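Local coordinates for protein trans-4-hydroxy-L-proline dehydratase (Clostridioides difficile 70-100-2010, PDB 6VXC) that dehydrates trans-4-hydroxy-L-proline to (S)-1-pyrroline-5-carboxylate by glycyl radical chemistry, a step in the anaerobic breakdown of hydroxyproline, at residues L604-V618 with M675-P687. Residues are numbered along the deposited sequence; the frame is centred on the assembly and turned at random.
Sequences LDANFEGYEAILNLV and MGASPNGRLCAKP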
loop_
_atom_site.group_PDB
_atom_site.type_symbol
_atom_site.label_atom_id
_atom_site.label_comp_id
_atom_site.label_asym_id
_atom_site.label_seq_id
_atom_site.Cartn_x
_atom_site.Cartn_y
_atom_site.Cartn_z
ATOM N N LEU A 604 5.548 -20.284 -28.916
ATOM C CA LEU A 604 5.264 -20.053 -27.503
ATOM C C LEU A 604 5.247 -21.367 -26.729
ATOM O O LEU A 604 5.844 -21.478 -25.652
ATOM C CB LEU A 604 3.933 -19.304 -27.351
ATOM C CG LEU A 604 3.834 -17.923 -28.016
ATOM C CD1 LEU A 604 2.466 -17.287 -27.797
ATOM C CD2 LEU A 604 4.958 -16.985 -27.554
ATOM N N ASP A 605 4.577 -22.389 -27.279
ATOM C CA ASP A 605 4.495 -23.669 -26.586
ATOM C C ASP A 605 5.871 -24.289 -26.377
ATOM O O ASP A 605 6.105 -24.949 -25.364
ATOM C CB ASP A 605 3.589 -24.622 -27.362
ATOM C CG ASP A 605 3.315 -25.903 -26.604
ATOM O OD1 ASP A 605 2.613 -25.850 -25.572
ATOM O OD2 ASP A 605 3.809 -26.960 -27.040
ATOM N N ALA A 606 6.799 -24.052 -27.292
ATOM C CA ALA A 606 8.151 -24.573 -27.185
ATOM C C ALA A 606 9.079 -23.638 -26.415
ATOM O O ALA A 606 10.298 -23.856 -26.405
ATOM C CB ALA A 606 8.715 -24.837 -28.581
ATOM N N ASN A 607 8.541 -22.593 -25.786
ATOM C CA ASN A 607 9.373 -21.595 -25.122
ATOM C C ASN A 607 10.448 -21.078 -26.077
ATOM O O ASN A 607 11.578 -20.807 -25.674
ATOM C CB ASN A 607 9.997 -22.151 -23.832
ATOM C CG ASN A 607 10.347 -21.048 -22.828
ATOM O OD1 ASN A 607 9.758 -19.957 -22.856
ATOM N ND2 ASN A 607 11.302 -21.325 -21.944
ATOM N N PHE A 608 10.094 -20.971 -27.358
ATOM C CA PHE A 608 10.930 -20.513 -28.464
ATOM C C PHE A 608 12.061 -21.475 -28.800
ATOM O O PHE A 608 12.874 -21.178 -29.677
ATOM C CB PHE A 608 11.493 -19.115 -28.201
ATOM C CG PHE A 608 10.432 -18.043 -28.195
ATOM C CD1 PHE A 608 9.937 -17.534 -29.384
ATOM C CD2 PHE A 608 9.916 -17.565 -27.004
ATOM C CE1 PHE A 608 8.976 -16.566 -29.386
ATOM C CE2 PHE A 608 8.944 -16.582 -26.999
ATOM C CZ PHE A 608 8.476 -16.081 -28.192
ATOM N N GLU A 609 12.129 -22.621 -28.137
ATOM C CA GLU A 609 13.089 -23.656 -28.471
ATOM C C GLU A 609 12.823 -24.163 -29.877
ATOM O O GLU A 609 11.719 -24.616 -30.181
ATOM C CB GLU A 609 12.961 -24.773 -27.447
ATOM C CG GLU A 609 14.250 -25.314 -26.941
ATOM C CD GLU A 609 14.052 -26.144 -25.688
ATOM O OE1 GLU A 609 13.750 -27.351 -25.802
ATOM O OE2 GLU A 609 14.175 -25.564 -24.583
ATOM N N GLY A 610 13.822 -24.056 -30.745
ATOM C CA GLY A 610 13.620 -24.383 -32.127
ATOM C C GLY A 610 12.966 -23.282 -32.922
ATOM O O GLY A 610 12.704 -23.473 -34.112
ATOM N N TYR A 611 12.664 -22.145 -32.304
ATOM C CA TYR A 611 12.107 -21.021 -33.036
ATOM C C TYR A 611 12.910 -19.755 -32.756
ATOM O O TYR A 611 12.355 -18.673 -32.551
ATOM C CB TYR A 611 10.626 -20.835 -32.721
ATOM C CG TYR A 611 9.762 -22.003 -33.165
ATOM C CD1 TYR A 611 9.692 -23.166 -32.411
ATOM C CD2 TYR A 611 9.087 -21.974 -34.380
ATOM C CE1 TYR A 611 8.918 -24.244 -32.816
ATOM C CE2 TYR A 611 8.317 -23.054 -34.804
ATOM C CZ TYR A 611 8.234 -24.179 -34.014
ATOM O OH TYR A 611 7.481 -25.242 -34.440
ATOM N N GLU A 612 14.242 -19.872 -32.775
ATOM C CA GLU A 612 15.084 -18.730 -32.435
ATOM C C GLU A 612 14.874 -17.562 -33.384
ATOM O O GLU A 612 14.962 -16.404 -32.966
ATOM C CB GLU A 612 16.555 -19.135 -32.403
ATOM C CG GLU A 612 16.957 -19.802 -31.088
ATOM C CD GLU A 612 17.201 -18.804 -29.951
ATOM O OE1 GLU A 612 17.810 -17.732 -30.199
ATOM O OE2 GLU A 612 16.777 -19.098 -28.806
ATOM N N ALA A 613 14.612 -17.835 -34.666
ATOM C CA ALA A 613 14.385 -16.738 -35.605
ATOM C C ALA A 613 13.135 -15.937 -35.235
ATOM O O ALA A 613 13.139 -14.705 -35.320
ATOM C CB ALA A 613 14.287 -17.264 -37.037
ATOM N N ILE A 614 12.057 -16.617 -34.838
ATOM C CA ILE A 614 10.865 -15.909 -34.368
ATOM C C ILE A 614 11.212 -15.074 -33.141
ATOM O O ILE A 614 10.880 -13.889 -33.055
ATOM C CB ILE A 614 9.725 -16.896 -34.062
ATOM C CG1 ILE A 614 9.424 -17.809 -35.254
ATOM C CG2 ILE A 614 8.445 -16.133 -33.671
ATOM C CD1 ILE A 614 8.811 -17.130 -36.431
ATOM N N LEU A 615 11.924 -15.677 -32.185
ATOM C CA LEU A 615 12.320 -14.952 -30.987
ATOM C C LEU A 615 13.110 -13.691 -31.330
ATOM O O LEU A 615 12.886 -12.631 -30.742
ATOM C CB LEU A 615 13.129 -15.870 -30.072
ATOM C CG LEU A 615 13.648 -15.221 -28.791
ATOM C CD1 LEU A 615 12.487 -14.624 -28.010
ATOM C CD2 LEU A 615 14.393 -16.245 -27.951
ATOM N N ASN A 616 14.020 -13.777 -32.304
ATOM C CA ASN A 616 14.792 -12.599 -32.685
ATOM C C ASN A 616 13.877 -11.516 -33.254
ATOM O O ASN A 616 14.076 -10.321 -32.997
ATOM C CB ASN A 616 15.852 -12.990 -33.710
ATOM C CG ASN A 616 16.830 -11.862 -34.013
ATOM O OD1 ASN A 616 17.013 -10.947 -33.223
ATOM N ND2 ASN A 616 17.386 -11.884 -35.215
ATOM N N LEU A 617 12.891 -11.915 -34.066
ATOM C CA LEU A 617 11.996 -10.937 -34.678
ATOM C C LEU A 617 11.188 -10.189 -33.625
ATOM O O LEU A 617 11.136 -8.960 -33.634
ATOM C CB LEU A 617 11.058 -11.627 -35.677
ATOM C CG LEU A 617 11.643 -12.142 -37.004
ATOM C CD1 LEU A 617 10.580 -12.873 -37.821
ATOM C CD2 LEU A 617 12.264 -11.013 -37.817
ATOM N N VAL A 618 10.542 -10.923 -32.711
ATOM C CA VAL A 618 9.636 -10.267 -31.772
ATOM C C VAL A 618 10.423 -9.505 -30.727
ATOM O O VAL A 618 9.937 -8.514 -30.182
ATOM C CB VAL A 618 8.669 -11.265 -31.099
ATOM C CG1 VAL A 618 7.825 -11.972 -32.126
ATOM C CG2 VAL A 618 9.443 -12.262 -30.250
ATOM N N MET A 675 2.871 -18.022 -15.822
ATOM C CA MET A 675 2.513 -17.766 -17.211
ATOM C C MET A 675 3.562 -18.353 -18.142
ATOM O O MET A 675 4.755 -18.363 -17.825
ATOM C CB MET A 675 2.357 -16.265 -17.458
ATOM C CG MET A 675 1.777 -15.883 -18.798
ATOM S SD MET A 675 1.413 -14.117 -18.804
ATOM C CE MET A 675 1.441 -13.801 -20.530
ATOM N N GLY A 676 3.121 -18.835 -19.300
ATOM C CA GLY A 676 4.047 -19.324 -20.298
ATOM C C GLY A 676 4.731 -18.183 -21.020
ATOM O O GLY A 676 4.603 -17.009 -20.669
ATOM N N ALA A 677 5.465 -18.545 -22.066
ATOM C CA ALA A 677 6.090 -17.540 -22.907
ATOM C C ALA A 677 5.017 -16.671 -23.539
ATOM O O ALA A 677 3.890 -17.110 -23.766
ATOM C CB ALA A 677 6.945 -18.200 -23.985
ATOM N N SER A 678 5.360 -15.421 -23.800
ATOM C CA SER A 678 4.427 -14.492 -24.413
ATOM C C SER A 678 4.956 -13.996 -25.750
ATOM O O SER A 678 6.160 -14.085 -26.027
ATOM C CB SER A 678 4.113 -13.297 -23.490
ATOM O OG SER A 678 5.247 -12.756 -22.842
ATOM N N PRO A 679 4.064 -13.492 -26.615
ATOM C CA PRO A 679 4.461 -13.137 -27.992
ATOM C C PRO A 679 5.541 -12.068 -28.092
ATOM O O PRO A 679 6.149 -11.935 -29.158
ATOM C CB PRO A 679 3.144 -12.636 -28.612
ATOM C CG PRO A 679 2.091 -13.345 -27.841
ATOM C CD PRO A 679 2.606 -13.460 -26.435
ATOM N N ASN A 680 5.771 -11.267 -27.055
ATOM C CA ASN A 680 6.794 -10.231 -27.162
ATOM C C ASN A 680 8.207 -10.786 -27.061
ATOM O O ASN A 680 9.163 -10.038 -27.283
ATOM C CB ASN A 680 6.602 -9.167 -26.084
ATOM C CG ASN A 680 6.804 -9.721 -24.693
ATOM O OD1 ASN A 680 6.429 -10.857 -24.411
ATOM N ND2 ASN A 680 7.406 -8.931 -23.816
ATOM N N GLY A 681 8.363 -12.072 -26.750
ATOM C CA GLY A 681 9.666 -12.671 -26.573
ATOM C C GLY A 681 10.029 -12.961 -25.133
ATOM O O GLY A 681 11.067 -13.582 -24.892
ATOM N N ARG A 682 9.208 -12.547 -24.173
ATOM C CA ARG A 682 9.426 -12.928 -22.780
ATOM C C ARG A 682 9.282 -14.437 -22.639
ATOM O O ARG A 682 8.385 -15.043 -23.228
ATOM C CB ARG A 682 8.429 -12.187 -21.880
ATOM C CG ARG A 682 8.445 -12.581 -20.417
ATOM C CD ARG A 682 7.139 -12.173 -19.697
ATOM N NE ARG A 682 6.779 -13.221 -18.755
ATOM C CZ ARG A 682 6.178 -14.356 -19.100
ATOM N NH1 ARG A 682 5.853 -14.568 -20.362
ATOM N NH2 ARG A 682 5.918 -15.271 -18.181
ATOM N N LEU A 683 10.206 -15.062 -21.918
ATOM C CA LEU A 683 10.174 -16.511 -21.840
ATOM C C LEU A 683 9.302 -16.988 -20.679
ATOM O O LEU A 683 8.925 -16.223 -19.785
ATOM C CB LEU A 683 11.582 -17.083 -21.717
ATOM C CG LEU A 683 12.533 -16.779 -22.879
ATOM C CD1 LEU A 683 13.849 -17.486 -22.660
ATOM C CD2 LEU A 683 11.932 -17.171 -24.221
ATOM N N CYS A 684 9.025 -18.297 -20.707
ATOM C CA CYS A 684 8.143 -18.951 -19.749
ATOM C C CYS A 684 8.598 -18.714 -18.317
ATOM O O CYS A 684 9.781 -18.844 -17.988
ATOM C CB CYS A 684 8.098 -20.462 -20.050
ATOM S SG CYS A 684 7.090 -21.438 -18.912
ATOM N N ALA A 685 7.633 -18.382 -17.458
ATOM C CA ALA A 685 7.820 -18.189 -16.024
ATOM C C ALA A 685 8.677 -16.970 -15.665
ATOM O O ALA A 685 8.989 -16.780 -14.486
ATOM C CB ALA A 685 8.417 -19.438 -15.358
ATOM N N LYS A 686 9.073 -16.142 -16.638
ATOM C CA LYS A 686 9.738 -14.881 -16.310
ATOM C C LYS A 686 8.720 -13.848 -15.803
ATOM O O LYS A 686 7.546 -13.889 -16.172
ATOM C CB LYS A 686 10.447 -14.309 -17.537
ATOM C CG LYS A 686 11.530 -15.177 -18.126
ATOM C CD LYS A 686 12.683 -15.371 -17.161
ATOM C CE LYS A 686 13.491 -14.094 -17.013
ATOM N NZ LYS A 686 14.918 -14.363 -16.635
ATOM N N PRO A 687 9.151 -12.898 -14.970
ATOM C CA PRO A 687 8.240 -11.824 -14.542
ATOM C C PRO A 687 7.612 -11.067 -15.711
ATOM O O PRO A 687 8.170 -10.985 -16.802
ATOM C CB PRO A 687 9.148 -10.907 -13.713
ATOM C CG PRO A 687 10.217 -11.819 -13.178
ATOM C CD PRO A 687 10.449 -12.845 -14.277
HETATM O O HOH W 1 5.544 -21.540 -22.560
HETATM O O HOH W 2 11.936 -19.967 -19.344
#
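N607 meets C684 through its side-chain carbonyl, a clear instance of a residue just beyond a helix holding a distant loop. Followed outward, its CB leads to CG, anti to the backbone N (chi1 -155°), which directs the amide to C684; CG lies 3.6 Å from C684 CB. OD1 accepts the backbone N-H of C684 at 2.8 Å in a nearly straight bond (165°), while the methyl of A677 and CB of L683 also border this oxygen. ND2 reaches the carbonyl O of C684 through a water, so both ends of the amide have partners, which should restrict its rotation. A second water bridges L604 O to the backbone N of A677.

Beside this polar strip lies the buried ring of F608. CD1 of L615, in the same segment, sits over one ring face, 3.9 Å above the plane, and touches G681 O at 3.6 Å. S678 O lies at the ring edge, and CD2 of L683 touches F608 CD2 obliquely at 3.5 Å. L604 crosses P679 at about a right angle, CD1 to CG 4.0 Å, and V618 presses its CB to P679 O at 3.3 Å. Within the loop, R682 NE and NH2 both donate to K686 O, and NH1 to G676 O. K624 bonds to V618 O and, weakly, to N680 O, which would offset the closeness of these two acceptors.

Remote from the radical site, the turn joining helices 597-605 and 612-620 packs against an irregular loop after helix 667-673, with N607 as C-prime residue of the Schellman motif closing the first helix.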